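Side-chain contacts in class I phosphodiesterase PDEB1 (Leishmania major, PDB 2R8Q), which is a class I phosphodiesterase whose helical catalytic domain holds a zinc and a magnesium ion and binds 3-isobutyl-1-methylxanthine in a pocket: residues Ile17-Thr20 and Pro21-Glu25; Asn168-Val171 and Leu172-His175; Ala220-Leu223 and Ser224-Thr227; Lys260-Glu263 and Thr264-Trp268; Ile307-Asp311 and Phe312-Lys316. All coordinates share one frame; numbering follows the deposited sequence.

Contact 1. Residues Ile17-Thr20 and Pro21-Glu25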
loop_
_atom_site.group_PDB
_atom_site.type_symbol
_atom_site.label_atom_id
_atom_site.label_comp_id
_atom_site.label_asym_id
_atom_site.label_seq_id
_atom_site.Cartn_x
_atom_site.Cartn_y
_atom_site.Cartn_z
ATOM N N ILE A 17 12.047 -12.631 4.939
ATOM C CA ILE A 17 13.165 -13.391 4.395
ATOM C C ILE A 17 14.461 -12.744 4.871
ATOM O O ILE A 17 14.844 -11.672 4.406
ATOM C CB ILE A 17 13.133 -13.403 2.857
ATOM C CG1 ILE A 17 11.784 -13.945 2.374
ATOM C CG2 ILE A 17 14.269 -14.259 2.321
ATOM C CD1 ILE A 17 11.615 -13.931 0.870
ATOM N N ALA A 18 15.133 -13.405 5.806
ATOM C CA ALA A 18 16.368 -12.884 6.366
ATOM C C ALA A 18 17.519 -12.827 5.371
ATOM O O ALA A 18 17.561 -13.583 4.396
ATOM C CB ALA A 18 16.777 -13.719 7.576
ATOM N N VAL A 19 18.443 -11.906 5.626
ATOM C CA VAL A 19 19.635 -11.749 4.804
ATOM C C VAL A 19 20.635 -12.748 5.375
ATOM O O VAL A 19 20.840 -12.801 6.589
ATOM C CB VAL A 19 20.211 -10.325 4.918
ATOM C CG1 VAL A 19 21.543 -10.234 4.189
ATOM C CG2 VAL A 19 19.224 -9.326 4.337
ATOM N N THR A 20 21.247 -13.544 4.508
ATOM C CA THR A 20 22.201 -14.551 4.959
ATOM C C THR A 20 23.602 -13.988 5.130
ATOM O O THR A 20 23.938 -12.945 4.576
ATOM C CB THR A 20 22.285 -15.720 3.967
ATOM O OG1 THR A 20 22.811 -15.248 2.720
ATOM C CG2 THR A 20 20.904 -16.325 3.739
ATOM N N PRO A 21 24.439 -14.673 5.924
ATOM C CA PRO A 21 25.808 -14.208 6.138
ATOM C C PRO A 21 26.558 -14.174 4.813
ATOM O O PRO A 21 27.363 -13.278 4.567
ATOM C CB PRO A 21 26.380 -15.254 7.090
ATOM C CG PRO A 21 25.187 -15.654 7.892
ATOM C CD PRO A 21 24.114 -15.787 6.835
ATOM N N GLU A 22 26.288 -15.166 3.967
ATOM C CA GLU A 22 26.931 -15.253 2.665
ATOM C C GLU A 22 26.639 -14.011 1.828
ATOM O O GLU A 22 27.525 -13.489 1.155
ATOM C CB GLU A 22 26.457 -16.503 1.915
ATOM C CG GLU A 22 26.998 -17.821 2.466
ATOM C CD GLU A 22 26.275 -18.307 3.712
ATOM O OE1 GLU A 22 26.650 -19.385 4.223
ATOM O OE2 GLU A 22 25.335 -17.629 4.184
ATOM N N GLU A 23 25.395 -13.540 1.868
ATOM C CA GLU A 23 25.026 -12.351 1.104
ATOM C C GLU A 23 25.790 -11.130 1.609
ATOM O O GLU A 23 26.234 -10.295 0.821
ATOM C CB GLU A 23 23.517 -12.094 1.197
ATOM C CG GLU A 23 22.657 -13.218 0.641
ATOM C CD GLU A 23 21.172 -12.944 0.785
ATOM O OE1 GLU A 23 20.636 -12.121 0.011
ATOM O OE2 GLU A 23 20.541 -13.545 1.678
ATOM N N ARG A 24 25.940 -11.019 2.927
ATOM C CA ARG A 24 26.670 -9.894 3.492
ATOM C C ARG A 24 28.148 -10.027 3.142
ATOM O O ARG A 24 28.804 -9.044 2.798
ATOM C CB ARG A 24 26.486 -9.831 5.016
ATOM C CG ARG A 24 25.094 -9.381 5.461
ATOM C CD ARG A 24 25.035 -9.129 6.967
ATOM N NE ARG A 24 25.121 -10.368 7.739
ATOM C CZ ARG A 24 24.074 -11.123 8.058
ATOM N NH1 ARG A 24 22.855 -10.766 7.681
ATOM N NH2 ARG A 24 24.247 -12.252 8.740
ATOM N N GLU A 25 28.662 -11.252 3.222
ATOM C CA GLU A 25 30.060 -11.523 2.912
ATOM C C GLU A 25 30.413 -11.155 1.476
ATOM O O GLU A 25 31.499 -10.643 1.208
ATOM C CB GLU A 25 30.366 -13.002 3.164
ATOM C CG GLU A 25 30.517 -13.347 4.642
ATOM C CD GLU A 25 30.282 -14.819 4.933
ATOM O OE1 GLU A 25 30.664 -15.666 4.095
ATOM O OE2 GLU A 25 29.724 -15.130 6.009
#
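E23 reaches back from the first turn of helix 21-28 to T20, the residue just before it. Its CB lies 3.5 Å from T20 O. CG then passes close to the threonine hydroxyl, with E23 CG 2.9 Å from T20 OG1. Beyond CG the chain is extended (chi2 178°), which carries the carboxylate past the hydroxyl to the backbone of T20, the two side chains crossing at about a right angle. At the tip, T20 N donates an almost straight bond of 2.9 Å to E23 OE2, meeting the oxygen from above the carboxylate plane. E23 OE2 also lies 3.0 Å from T20 OG1, and R92 of helix 80-92 adds a salt bridge to the same oxygen.

T20 returns the grip. Its OG1 sits between its own backbone N and carbonyl carbon (chi1 65°), from where it accepts from E23 N at 3.2 Å. One turn on, R24 N donates to T20 O, the first regular helical bond, and the same carbonyl oxygen lies over one face of the R24 guanidinium. R24 NH1 comes to 3.1 Å from V19 O in a weak, angled bond; its stronger partner is N85. V19 CG1 packs along the aliphatic part, 3.9 Å from R24 CG. The reciprocal bonds between T20 and E23, each side chain taking the other's backbone N-H, define a capping box at the N terminus of a surface helix.

Contact 2. Residues Asn168-Val171 and Leu172-His175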
loop_
_atom_site.group_PDB
_atom_site.type_symbol
_atom_site.label_atom_id
_atom_site.label_comp_id
_atom_site.label_asym_id
_atom_site.label_seq_id
_atom_site.Cartn_x
_atom_site.Cartn_y
_atom_site.Cartn_z
ATOM N N ASN A 168 -5.538 9.450 -4.320
ATOM C CA ASN A 168 -4.134 9.825 -4.470
ATOM C C ASN A 168 -3.605 9.405 -5.839
ATOM O O ASN A 168 -3.649 8.228 -6.195
ATOM C CB ASN A 168 -3.298 9.192 -3.357
ATOM C CG ASN A 168 -1.832 9.546 -3.461
ATOM O OD1 ASN A 168 -1.124 9.042 -4.331
ATOM N ND2 ASN A 168 -1.367 10.427 -2.579
ATOM N N ASN A 169 -3.098 10.375 -6.594
ATOM C CA ASN A 169 -2.583 10.120 -7.935
ATOM C C ASN A 169 -1.123 9.666 -7.992
ATOM O O ASN A 169 -0.614 9.346 -9.067
ATOM C CB ASN A 169 -2.762 11.367 -8.802
ATOM C CG ASN A 169 -2.433 11.114 -10.261
ATOM O OD1 ASN A 169 -2.997 10.218 -10.888
ATOM N ND2 ASN A 169 -1.519 11.908 -10.809
ATOM N N SER A 170 -0.449 9.640 -6.847
ATOM C CA SER A 170 0.944 9.205 -6.810
ATOM C C SER A 170 0.988 7.699 -6.585
ATOM O O SER A 170 1.404 7.227 -5.527
ATOM C CB SER A 170 1.701 9.922 -5.689
ATOM O OG SER A 170 1.710 11.323 -5.904
ATOM N N VAL A 171 0.546 6.963 -7.601
ATOM C CA VAL A 171 0.489 5.505 -7.581
ATOM C C VAL A 171 1.782 4.852 -7.101
ATOM O O VAL A 171 1.800 4.129 -6.104
ATOM C CB VAL A 171 0.170 4.957 -8.992
ATOM C CG1 VAL A 171 -0.021 3.454 -8.933
ATOM C CG2 VAL A 171 -1.071 5.648 -9.556
ATOM N N LEU A 172 2.862 5.109 -7.828
ATOM C CA LEU A 172 4.161 4.537 -7.508
ATOM C C LEU A 172 4.747 4.981 -6.175
ATOM O O LEU A 172 5.196 4.153 -5.382
ATOM C CB LEU A 172 5.158 4.876 -8.620
ATOM C CG LEU A 172 5.043 4.075 -9.914
ATOM C CD1 LEU A 172 5.705 4.833 -11.050
ATOM C CD2 LEU A 172 5.678 2.715 -9.720
ATOM N N GLU A 173 4.745 6.287 -5.925
ATOM C CA GLU A 173 5.339 6.812 -4.701
ATOM C C GLU A 173 4.734 6.283 -3.396
ATOM O O GLU A 173 5.460 6.023 -2.436
ATOM C CB GLU A 173 5.333 8.342 -4.740
ATOM C CG GLU A 173 6.223 8.946 -5.846
ATOM C CD GLU A 173 5.659 8.771 -7.251
ATOM O OE1 GLU A 173 4.430 8.625 -7.385
ATOM O OE2 GLU A 173 6.442 8.798 -8.226
ATOM N N VAL A 174 3.419 6.099 -3.349
ATOM C CA VAL A 174 2.813 5.561 -2.135
ATOM C C VAL A 174 3.273 4.108 -1.988
ATOM O O VAL A 174 3.548 3.644 -0.879
ATOM C CB VAL A 174 1.271 5.629 -2.198
ATOM C CG1 VAL A 174 0.660 4.887 -1.005
ATOM C CG2 VAL A 174 0.824 7.085 -2.182
ATOM N N HIS A 175 3.376 3.405 -3.114
ATOM C CA HIS A 175 3.826 2.015 -3.120
ATOM C C HIS A 175 5.251 1.931 -2.573
ATOM O O HIS A 175 5.556 1.056 -1.759
ATOM C CB HIS A 175 3.779 1.454 -4.547
ATOM C CG HIS A 175 4.182 0.014 -4.658
ATOM N ND1 HIS A 175 3.474 -1.009 -4.062
ATOM C CD2 HIS A 175 5.204 -0.576 -5.324
ATOM C CE1 HIS A 175 4.041 -2.166 -4.359
ATOM N NE2 HIS A 175 5.093 -1.931 -5.124
#
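N168 meets V174 through its amide oxygen: N168 OD1 lies 3.5 Å from V174 CG2, and the two side chains cross at a slant. The asparagine CG stands opposite its own backbone N (chi1 -180°), which brings OD1 to the backbone two residues on. There OD1 accepts from S170 N at 2.7 Å, the donor sitting above the carbonyl plane, and closes an Asx turn. N168 ND2 bonds across the interface to S166 O of the second subunit, a residue that also packs on V174.

S170 occupies the N-cap position of helix 171-184 and is the centre of an inverse gamma turn, yet its hydroxyl does not cap. OG is bonded to D215, and it is S170 CB that rests 3.5 Å from E173 OE1. The serine serves the helix through its main chain: V174 N donates to S170 O at 3.2 Å, and V174 CG2 lies 3.4 Å from that same oxygen.

V171 begins the helix. Its carbonyl takes a weak bond, from H175 N to V171 O at 3.5 Å, while its side chain packs on helices 149-154 and 158-166.

The polar tips of S170, E173 and H175 thus find their partners elsewhere, in D215, N149 and D143. With the E173 side chain about 4 Å from the magnesium ion, the bond from N149 to E173 OE1 probably helps to orient this carboxylate beside the metal.

Contact 3. Residues Ala220-Leu223 and Ser224-Thr227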
loop_
_atom_site.group_PDB
_atom_site.type_symbol
_atom_site.label_atom_id
_atom_site.label_comp_id
_atom_site.label_asym_id
_atom_site.label_seq_id
_atom_site.Cartn_x
_atom_site.Cartn_y
_atom_site.Cartn_z
ATOM N N ALA A 220 5.860 21.390 -10.642
ATOM C CA ALA A 220 5.596 22.824 -10.666
ATOM C C ALA A 220 5.258 23.359 -9.279
ATOM O O ALA A 220 5.785 24.393 -8.857
ATOM C CB ALA A 220 4.462 23.131 -11.641
ATOM N N ASP A 221 4.383 22.656 -8.570
ATOM C CA ASP A 221 3.985 23.080 -7.234
ATOM C C ASP A 221 5.167 23.027 -6.271
ATOM O O ASP A 221 5.348 23.922 -5.442
ATOM C CB ASP A 221 2.854 22.192 -6.714
ATOM C CG ASP A 221 2.274 22.698 -5.413
ATOM O OD1 ASP A 221 1.761 23.836 -5.399
ATOM O OD2 ASP A 221 2.329 21.960 -4.408
ATOM N N ALA A 222 5.968 21.975 -6.388
ATOM C CA ALA A 222 7.136 21.797 -5.535
ATOM C C ALA A 222 8.107 22.961 -5.705
ATOM O O ALA A 222 8.657 23.473 -4.729
ATOM C CB ALA A 222 7.833 20.482 -5.877
ATOM N N LEU A 223 8.322 23.376 -6.949
ATOM C CA LEU A 223 9.232 24.486 -7.210
ATOM C C LEU A 223 8.621 25.796 -6.721
ATOM O O LEU A 223 9.327 26.654 -6.193
ATOM C CB LEU A 223 9.561 24.574 -8.705
ATOM C CG LEU A 223 10.549 25.667 -9.132
ATOM C CD1 LEU A 223 11.807 25.598 -8.279
ATOM C CD2 LEU A 223 10.891 25.495 -10.608
ATOM N N SER A 224 7.310 25.941 -6.891
ATOM C CA SER A 224 6.600 27.140 -6.452
ATOM C C SER A 224 6.763 27.339 -4.948
ATOM O O SER A 224 7.062 28.440 -4.485
ATOM C CB SER A 224 5.111 27.025 -6.792
ATOM O OG SER A 224 4.365 28.101 -6.238
ATOM N N ARG A 225 6.558 26.268 -4.185
ATOM C CA ARG A 225 6.680 26.346 -2.738
ATOM C C ARG A 225 8.124 26.604 -2.321
ATOM O O ARG A 225 8.373 27.329 -1.357
ATOM C CB ARG A 225 6.127 25.069 -2.092
ATOM C CG ARG A 225 4.604 24.977 -2.216
ATOM C CD ARG A 225 4.004 23.761 -1.525
ATOM N NE ARG A 225 4.382 22.507 -2.168
ATOM C CZ ARG A 225 5.322 21.687 -1.711
ATOM N NH1 ARG A 225 5.982 21.989 -0.600
ATOM N NH2 ARG A 225 5.606 20.568 -2.364
ATOM N N PHE A 226 9.074 26.025 -3.052
ATOM C CA PHE A 226 10.487 26.238 -2.747
ATOM C C PHE A 226 10.832 27.707 -2.964
ATOM O O PHE A 226 11.558 28.311 -2.173
ATOM C CB PHE A 226 11.382 25.393 -3.657
ATOM C CG PHE A 226 12.843 25.741 -3.546
ATOM C CD1 PHE A 226 13.611 25.258 -2.493
ATOM C CD2 PHE A 226 13.435 26.600 -4.469
ATOM C CE1 PHE A 226 14.953 25.629 -2.357
ATOM C CE2 PHE A 226 14.772 26.976 -4.340
ATOM C CZ PHE A 226 15.530 26.490 -3.283
ATOM N N THR A 227 10.312 28.273 -4.048
ATOM C CA THR A 227 10.563 29.671 -4.377
ATOM C C THR A 227 9.989 30.599 -3.308
ATOM O O THR A 227 10.623 31.589 -2.933
ATOM C CB THR A 227 9.956 30.028 -5.741
ATOM O OG1 THR A 227 10.444 29.113 -6.730
ATOM C CG2 THR A 227 10.347 31.446 -6.141
#
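D221 and R225, one turn apart on helix 219-232, form an i to i+4 salt bridge. R225 NE donates to D221 OD2 at 3.1 Å and 160°. The carboxylate lies at the edge of the guanidinium, close to its plane, but the two planes are turned 48° apart and OD2 is met from above its own plane, so a single N-H is engaged rather than a flat, two-pronged pair. The arginine bends at chi3 to bring NE back along the helix. The same bend brings R225 NH2 to 3.7 Å from A222 CA, which lies obliquely to the guanidinium. R225 also touches L244 and E247 of helix 239-254.

The apolar contact faces neighbouring helices. L223 CD1 approaches the F226 ring obliquely, 4.3 Å from F226 CD2, and both side chains continue onto helix 302-324, L223 on F317 and F226 on I321. F226 also touches T248 of helix 239-254, which places helix 219-232 against two others.

Regular i to i+4 backbone bonds run throughout, from A220 O to S224 N and from D221 O to R225 N.

One carbonyl does double duty. L223 O accepts T227 N at 2.9 Å and also the T227 hydroxyl, whose OG1 lies beside the threonine's own backbone N (chi1 -54°). T227 OG1 donates at 2.8 Å, and the two donors come from opposite faces of the L223 carbonyl plane.

Contact 4. Residues Lys260-Glu263 and Thr264-Trp268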
loop_
_atom_site.group_PDB
_atom_site.type_symbol
_atom_site.label_atom_id
_atom_site.label_comp_id
_atom_site.label_asym_id
_atom_site.label_seq_id
_atom_site.Cartn_x
_atom_site.Cartn_y
_atom_site.Cartn_z
ATOM N N LYS A 260 25.591 15.585 -14.542
ATOM C CA LYS A 260 26.821 14.810 -14.386
ATOM C C LYS A 260 27.741 14.985 -15.592
ATOM O O LYS A 260 27.305 15.449 -16.646
ATOM C CB LYS A 260 26.498 13.322 -14.211
ATOM C CG LYS A 260 25.613 13.006 -13.007
ATOM C CD LYS A 260 26.156 13.636 -11.727
ATOM C CE LYS A 260 25.269 13.325 -10.527
ATOM N NZ LYS A 260 25.407 11.912 -10.081
ATOM N N PRO A 261 29.033 14.638 -15.443
ATOM C CA PRO A 261 29.979 14.768 -16.560
ATOM C C PRO A 261 29.312 14.207 -17.816
ATOM O O PRO A 261 28.671 13.160 -17.768
ATOM C CB PRO A 261 31.167 13.946 -16.086
ATOM C CG PRO A 261 31.180 14.253 -14.614
ATOM C CD PRO A 261 29.712 14.137 -14.234
ATOM N N PHE A 262 29.470 14.902 -18.937
ATOM C CA PHE A 262 28.804 14.507 -20.172
ATOM C C PHE A 262 28.682 13.028 -20.516
ATOM O O PHE A 262 27.579 12.542 -20.758
ATOM C CB PHE A 262 29.407 15.226 -21.378
ATOM C CG PHE A 262 28.570 15.090 -22.615
ATOM C CD1 PHE A 262 27.343 15.742 -22.708
ATOM C CD2 PHE A 262 28.967 14.261 -23.656
ATOM C CE1 PHE A 262 26.524 15.568 -23.818
ATOM C CE2 PHE A 262 28.153 14.080 -24.774
ATOM C CZ PHE A 262 26.928 14.735 -24.853
ATOM N N GLU A 263 29.798 12.311 -20.564
ATOM C CA GLU A 263 29.741 10.898 -20.913
ATOM C C GLU A 263 28.899 10.091 -19.934
ATOM O O GLU A 263 28.193 9.160 -20.330
ATOM C CB GLU A 263 31.153 10.313 -21.001
ATOM C CG GLU A 263 31.990 10.909 -22.122
ATOM C CD GLU A 263 31.269 10.893 -23.459
ATOM O OE1 GLU A 263 30.748 9.825 -23.849
ATOM O OE2 GLU A 263 31.228 11.950 -24.124
ATOM N N THR A 264 28.969 10.455 -18.657
ATOM C CA THR A 264 28.193 9.767 -17.635
ATOM C C THR A 264 26.720 10.119 -17.817
ATOM O O THR A 264 25.851 9.245 -17.775
ATOM C CB THR A 264 28.669 10.173 -16.233
ATOM O OG1 THR A 264 30.038 9.781 -16.079
ATOM C CG2 THR A 264 27.829 9.502 -15.156
ATOM N N SER A 265 26.449 11.402 -18.039
ATOM C CA SER A 265 25.082 11.866 -18.254
ATOM C C SER A 265 24.484 11.140 -19.454
ATOM O O SER A 265 23.324 10.728 -19.436
ATOM C CB SER A 265 25.070 13.377 -18.500
ATOM O OG SER A 265 23.749 13.864 -18.659
ATOM N N ARG A 266 25.296 10.977 -20.494
ATOM C CA ARG A 266 24.872 10.309 -21.719
ATOM C C ARG A 266 24.492 8.847 -21.467
ATOM O O ARG A 266 23.505 8.351 -22.012
ATOM C CB ARG A 266 25.996 10.410 -22.756
ATOM C CG ARG A 266 25.635 9.951 -24.143
ATOM C CD ARG A 266 26.563 10.624 -25.148
ATOM N NE ARG A 266 26.388 10.110 -26.499
ATOM C CZ ARG A 266 26.815 8.921 -26.902
ATOM N NH1 ARG A 266 27.447 8.119 -26.054
ATOM N NH2 ARG A 266 26.615 8.535 -28.154
ATOM N N MET A 267 25.264 8.153 -20.637
ATOM C CA MET A 267 24.946 6.764 -20.345
ATOM C C MET A 267 23.636 6.654 -19.572
ATOM O O MET A 267 22.869 5.714 -19.777
ATOM C CB MET A 267 26.082 6.088 -19.570
ATOM C CG MET A 267 27.316 5.831 -20.420
ATOM S SD MET A 267 28.475 4.681 -19.646
ATOM C CE MET A 267 27.735 3.110 -20.106
ATOM N N TRP A 268 23.376 7.604 -18.680
ATOM C CA TRP A 268 22.123 7.567 -17.936
ATOM C C TRP A 268 20.977 7.795 -18.915
ATOM O O TRP A 268 19.938 7.143 -18.825
ATOM C CB TRP A 268 22.080 8.654 -16.859
ATOM C CG TRP A 268 22.882 8.369 -15.624
ATOM C CD1 TRP A 268 23.909 9.121 -15.128
ATOM C CD2 TRP A 268 22.693 7.289 -14.699
ATOM N NE1 TRP A 268 24.368 8.581 -13.952
ATOM C CE2 TRP A 268 23.641 7.456 -13.665
ATOM C CE3 TRP A 268 21.815 6.199 -14.641
ATOM C CZ2 TRP A 268 23.737 6.570 -12.582
ATOM C CZ3 TRP A 268 21.910 5.313 -13.561
ATOM C CH2 TRP A 268 22.867 5.509 -12.547
HETATM O O HOH W 1 25.979 9.453 -11.768
HETATM O O HOH W 2 28.644 8.341 -23.053
#
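F262 and R266, one turn apart at the start of helix 262-285, lie across each other at a slant. The arginine chain is extended from CG to NE and runs past the ring, where R266 CD, obliquely placed, is 3.8 Å from F262 CE2. Ring and guanidinium planes differ by 35°, and the closest approach is made by the methylene, not by the charged group.

E263 comes to the same guanidinium from outside its plane. E263 OE1 and R266 NH1 are 4.3 Å apart, opposite charges too far for a salt bridge, and a water joins them. It donates to E263 OE1 at 2.7 Å and to E263 O, and accepts from R266 NH1 in the guanidinium plane. The glutamate bends at chi2 (-51°), which brings the carboxylate back to this water beside its own carbonyl.

A second water serves K260. It accepts from K260 NZ at 3.0 Å and from W268 NE1 at 2.9 Å, in the plane of the indole, tying the lysine tip to a tryptophan two turns on; T111 is a direct hydrogen-bond partner of the ammonium group. Nearer the backbone, K260 CB faces T264 CG2 at 4.2 Å.

P261 holds the N-cap position, and its carbonyl accepts S265 N at 2.8 Å as the helix begins.

Helix 330-348 meets F262, whose ring contacts W343, which also touches R266. Helix 45-51 covers another side, with F46 edge-to-face with W268 and also touching T264 and M267.

Contact 5. Residues Ile307-Asp311 and Phe312-Lys316. With IBM (3-isobutyl-1-methylxanthine), chain E.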
loop_
_atom_site.group_PDB
_atom_site.type_symbol
_atom_site.label_atom_id
_atom_site.label_comp_id
_atom_site.label_asym_id
_atom_site.label_seq_id
_atom_site.Cartn_x
_atom_site.Cartn_y
_atom_site.Cartn_z
ATOM N N ILE A 307 17.956 17.809 -24.617
ATOM C CA ILE A 307 17.837 19.256 -24.711
ATOM C C ILE A 307 16.451 19.688 -24.241
ATOM O O ILE A 307 16.311 20.677 -23.527
ATOM C CB ILE A 307 18.070 19.739 -26.155
ATOM C CG1 ILE A 307 19.527 19.495 -26.544
ATOM C CG2 ILE A 307 17.733 21.219 -26.275
ATOM C CD1 ILE A 307 19.852 19.858 -27.972
ATOM N N GLY A 308 15.429 18.933 -24.636
ATOM C CA GLY A 308 14.075 19.254 -24.223
ATOM C C GLY A 308 13.914 19.151 -22.718
ATOM O O GLY A 308 13.321 20.026 -22.085
ATOM N N PHE A 309 14.455 18.086 -22.133
ATOM C CA PHE A 309 14.358 17.889 -20.691
ATOM C C PHE A 309 15.128 18.973 -19.936
ATOM O O PHE A 309 14.671 19.472 -18.906
ATOM C CB PHE A 309 14.889 16.507 -20.308
ATOM C CG PHE A 309 14.690 16.163 -18.861
ATOM C CD1 PHE A 309 13.409 16.082 -18.323
ATOM C CD2 PHE A 309 15.780 15.922 -18.032
ATOM C CE1 PHE A 309 13.216 15.764 -16.979
ATOM C CE2 PHE A 309 15.598 15.603 -16.688
ATOM C CZ PHE A 309 14.313 15.525 -16.161
ATOM N N ILE A 310 16.300 19.337 -20.446
ATOM C CA ILE A 310 17.102 20.372 -19.809
ATOM C C ILE A 310 16.400 21.728 -19.892
ATOM O O ILE A 310 16.211 22.407 -18.885
ATOM C CB ILE A 310 18.492 20.495 -20.473
ATOM C CG1 ILE A 310 19.348 19.276 -20.113
ATOM C CG2 ILE A 310 19.175 21.786 -20.032
ATOM C CD1 ILE A 310 20.693 19.238 -20.822
ATOM N N ASP A 311 16.003 22.104 -21.101
ATOM C CA ASP A 311 15.341 23.381 -21.328
ATOM C C ASP A 311 14.063 23.640 -20.540
ATOM O O ASP A 311 13.879 24.730 -19.998
ATOM C CB ASP A 311 15.037 23.555 -22.821
ATOM C CG ASP A 311 16.263 23.932 -23.623
ATOM O OD1 ASP A 311 17.346 24.073 -23.016
ATOM O OD2 ASP A 311 16.144 24.093 -24.860
ATOM N N PHE A 312 13.183 22.648 -20.457
ATOM C CA PHE A 312 11.916 22.864 -19.776
ATOM C C PHE A 312 11.679 22.200 -18.427
ATOM O O PHE A 312 10.618 22.383 -17.832
ATOM C CB PHE A 312 10.775 22.516 -20.733
ATOM C CG PHE A 312 10.852 23.253 -22.040
ATOM C CD1 PHE A 312 11.333 22.624 -23.185
ATOM C CD2 PHE A 312 10.489 24.594 -22.115
ATOM C CE1 PHE A 312 11.456 23.322 -24.388
ATOM C CE2 PHE A 312 10.609 25.302 -23.312
ATOM C CZ PHE A 312 11.094 24.664 -24.450
ATOM N N VAL A 313 12.651 21.444 -17.931
ATOM C CA VAL A 313 12.478 20.799 -16.637
ATOM C C VAL A 313 13.696 20.928 -15.732
ATOM O O VAL A 313 13.744 21.801 -14.864
ATOM C CB VAL A 313 12.134 19.295 -16.790
ATOM C CG1 VAL A 313 11.928 18.667 -15.415
ATOM C CG2 VAL A 313 10.876 19.127 -17.632
ATOM N N ALA A 314 14.683 20.066 -15.948
ATOM C CA ALA A 314 15.890 20.040 -15.126
ATOM C C ALA A 314 16.745 21.302 -15.133
ATOM O O ALA A 314 17.262 21.709 -14.089
ATOM C CB ALA A 314 16.744 18.839 -15.513
ATOM N N GLY A 315 16.910 21.910 -16.304
ATOM C CA GLY A 315 17.716 23.113 -16.409
ATOM C C GLY A 315 17.248 24.239 -15.511
ATOM O O GLY A 315 18.011 24.741 -14.682
ATOM N N LYS A 316 15.991 24.642 -15.671
ATOM C CA LYS A 316 15.439 25.716 -14.858
ATOM C C LYS A 316 15.414 25.323 -13.387
ATOM O O LYS A 316 15.680 26.148 -12.514
ATOM C CB LYS A 316 14.017 26.067 -15.308
ATOM C CG LYS A 316 13.359 27.125 -14.428
ATOM C CD LYS A 316 11.921 27.407 -14.835
ATOM C CE LYS A 316 11.280 28.413 -13.890
ATOM N NZ LYS A 316 9.858 28.687 -14.240
HETATM N N9 IBM E . 12.214 12.414 -17.915
HETATM C C8 IBM E . 12.160 12.730 -19.250
HETATM N N7 IBM E . 13.330 12.741 -19.837
HETATM C C5 IBM E . 14.213 12.410 -18.820
HETATM C C4 IBM E . 13.543 12.206 -17.633
HETATM N N3 IBM E . 14.075 11.870 -16.438
HETATM C C2 IBM E . 15.434 11.727 -16.439
HETATM N N1 IBM E . 16.196 11.914 -17.597
HETATM C C6 IBM E . 15.589 12.252 -18.783
HETATM O O6 IBM E . 16.253 12.413 -19.796
HETATM O O2 IBM E . 16.002 11.428 -15.394
HETATM C C10 IBM E . 17.641 11.749 -17.546
HETATM C C11 IBM E . 13.263 11.671 -15.249
HETATM C C12 IBM E . 12.359 10.452 -15.454
HETATM C C13 IBM E . 13.045 9.181 -14.972
HETATM C C14 IBM E . 11.022 10.647 -14.754
#
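F309 O is gripped by two backbone N-H groups in succession: V313 N and A314 N each lie 3.0 Å away and reach it from opposite faces of the carbonyl plane. The first closes an ordinary helical turn and the second a wider one, the pi-type turn at residues 312-314 of helix 302-324. The axes of segments 307-311 and 312-316 differ in direction by 53°, consistent with the widened turn. In the same bend I310 O takes G315 N in a weak bond.

V313 and A314 lie against the F309 ring. With CG opposite the backbone N (chi1 -174°), the phenylalanine leans toward the following turn, where F309 CE1 meets V313 CG1 at 3.5 Å and F309 CE2 meets A314 CB at 3.6 Å, both obliquely. One face of the ring is covered by 3-isobutyl-1-methylxanthine: its C5 lies 3.7 Å above the plane of the F309 ring, over the centre, while Q306 hydrogen-bonds the ligand. The two apolar neighbours probably help to fix the rotation of the ring.

Elsewhere on the helix, D311 CB rests over the face of the F312 ring, 4.1 Å from its centroid, in a CH-pi contact. The D311 carboxylate forms a salt bridge with R340.

That bridge ties the bend to helix 330-348, onto which I307 also packs. V258 in a loop touches F309, I310 and A314, and M216, also in a loop, lies against V313.

In the fold
All five contacts are local, but they sit differently in the helical fold. Contact 1 is fully at the surface and contact 4 largely so; contacts 2, 3 and 5 are partly buried. Contacts 1, 2 and 4 mark helix starts: a capping box in the first, an Asx turn in the second, a proline N-cap with bridging waters in the fourth. Contacts 3 and 5 lie within helices, one regular, the other with a pi-type turn. Helix 330-348 receives side chains from contacts 4 and 5, and helix 302-324, which carries contact 5, also packs on contact 3. Contact 5 lines the ligand pocket, whereas contact 2 borders the magnesium ion and the second subunit.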